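Local structure of adhesin LabA (Helicobacter pylori, 6GMM) at residues N440-S443 with Q444-R448. The protein probably mediates attachment of the bacterium to the gastric mucosa by binding LacdiNAc-bearing glycans through its extracellular domain. Residues are numbered along the deposited sequence; the frame is centred on the assembly and turned at random.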
loop_
_atom_site.group_PDB
_atom_site.type_symbol
_atom_site.label_atom_id
_atom_site.label_comp_id
_atom_site.label_asym_id
_atom_site.label_seq_id
_atom_site.Cartn_x
_atom_site.Cartn_y
_atom_site.Cartn_z
ATOM N N ASN A 440 -35.829 -15.790 5.147
ATOM C CA ASN A 440 -37.026 -15.160 4.600
ATOM C C ASN A 440 -37.615 -14.127 5.539
ATOM O O ASN A 440 -37.943 -13.028 5.087
ATOM C CB ASN A 440 -38.044 -16.211 4.172
ATOM C CG ASN A 440 -37.447 -17.201 3.196
ATOM O OD1 ASN A 440 -36.865 -16.823 2.172
ATOM N ND2 ASN A 440 -37.495 -18.482 3.538
ATOM N N ILE A 441 -37.702 -14.441 6.854
ATOM C CA ILE A 441 -38.184 -13.453 7.818
ATOM C C ILE A 441 -37.138 -12.319 7.916
ATOM O O ILE A 441 -37.526 -11.150 7.977
ATOM C CB ILE A 441 -38.641 -14.056 9.187
ATOM C CG1 ILE A 441 -39.604 -15.265 8.980
ATOM C CG2 ILE A 441 -39.317 -12.981 10.063
ATOM C CD1 ILE A 441 -39.731 -16.229 10.180
ATOM N N HIS A 442 -35.821 -12.664 7.808
ATOM C CA HIS A 442 -34.710 -11.699 7.836
ATOM C C HIS A 442 -34.827 -10.718 6.665
ATOM O O HIS A 442 -34.872 -9.520 6.908
ATOM C CB HIS A 442 -33.351 -12.427 7.804
ATOM C CG HIS A 442 -32.148 -11.562 8.060
ATOM N ND1 HIS A 442 -30.864 -12.079 7.962
ATOM C CD2 HIS A 442 -32.066 -10.253 8.402
ATOM C CE1 HIS A 442 -30.051 -11.077 8.261
ATOM N NE2 HIS A 442 -30.725 -9.950 8.499
ATOM N N SER A 443 -34.954 -11.239 5.421
ATOM C CA SER A 443 -35.169 -10.464 4.196
ATOM C C SER A 443 -36.354 -9.523 4.362
ATOM O O SER A 443 -36.242 -8.336 4.060
ATOM C CB SER A 443 -35.429 -11.393 3.013
ATOM O OG SER A 443 -34.225 -12.005 2.580
ATOM N N GLN A 444 -37.464 -10.046 4.888
ATOM C CA GLN A 444 -38.678 -9.292 5.172
ATOM C C GLN A 444 -38.408 -8.119 6.099
ATOM O O GLN A 444 -38.830 -7.018 5.781
ATOM C CB GLN A 444 -39.754 -10.198 5.757
ATOM C CG GLN A 444 -40.632 -10.821 4.691
ATOM C CD GLN A 444 -41.773 -11.605 5.283
ATOM O OE1 GLN A 444 -41.599 -12.410 6.206
ATOM N NE2 GLN A 444 -42.958 -11.434 4.717
ATOM N N VAL A 445 -37.644 -8.332 7.190
ATOM C CA VAL A 445 -37.292 -7.289 8.154
ATOM C C VAL A 445 -36.394 -6.243 7.494
ATOM O O VAL A 445 -36.693 -5.051 7.570
ATOM C CB VAL A 445 -36.717 -7.905 9.463
ATOM C CG1 VAL A 445 -35.929 -6.892 10.300
ATOM C CG2 VAL A 445 -37.839 -8.518 10.287
ATOM N N GLN A 446 -35.336 -6.709 6.794
ATOM C CA GLN A 446 -34.345 -5.938 6.048
ATOM C C GLN A 446 -35.071 -5.002 5.074
ATOM O O GLN A 446 -34.774 -3.805 5.014
ATOM C CB GLN A 446 -33.463 -6.925 5.264
ATOM C CG GLN A 446 -31.983 -6.578 5.154
ATOM C CD GLN A 446 -31.146 -7.835 4.959
ATOM O OE1 GLN A 446 -31.560 -8.820 4.310
ATOM N NE2 GLN A 446 -29.945 -7.833 5.531
ATOM N N SER A 447 -36.040 -5.553 4.336
ATOM C CA SER A 447 -36.837 -4.806 3.391
ATOM C C SER A 447 -37.884 -3.910 4.075
ATOM O O SER A 447 -38.120 -2.811 3.594
ATOM C CB SER A 447 -37.491 -5.742 2.390
ATOM O OG SER A 447 -38.194 -4.969 1.436
ATOM N N ARG A 448 -38.492 -4.353 5.185
ATOM C CA ARG A 448 -39.480 -3.536 5.902
ATOM C C ARG A 448 -38.816 -2.310 6.544
ATOM O O ARG A 448 -39.448 -1.261 6.641
ATOM C CB ARG A 448 -40.259 -4.355 6.943
#
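Successive i+4 to i backbone hydrogen bonds in the first turns of the C-terminal helix 439-452 join N440-S443 to Q444-R448, and a histidine-glutamine pair lies along one side. Q444 N reaches N440 O at 3.0 Å, V445 N reaches I441 O, Q446 N reaches H442 O, and S447 N reaches S443 O at 2.8 Å. The bond from Q446 N to H442 O is nearly straight, with an N-H...O angle of 174°. Alongside this backbone bond, the imidazole of H442 and the side-chain amide of Q446, one helical turn apart, are stacked with their planes 24° apart. H442 NE2 lies 3.7 Å from Q446 NE2, and Q446 OE1 sits over one face of the ring. H442 holds CG anti to its N (chi1 -170°), which brings the ring closer to Q446, although CB itself points away from the following turn. H442 NE2 is buried by the contact and has no hydrogen-bond partner in the model. On another side, the aliphatic part of Q444 rests against the preceding turn, CG 3.5 Å from N440 O. The serine hydroxyls are hydrogen-bonded along the helix, S443 OG with S439 O and S447 OG with E451 OE2, while D438 OD1 accepts a hydrogen bond from I441 N at the helix start. H442 packs on N13 and L16 of helix 4-28, V445 on L16 and Q446 on N13; I441 and V445 meet L415 of the short helix 412-415, and strand 433-437 leads into this final helix.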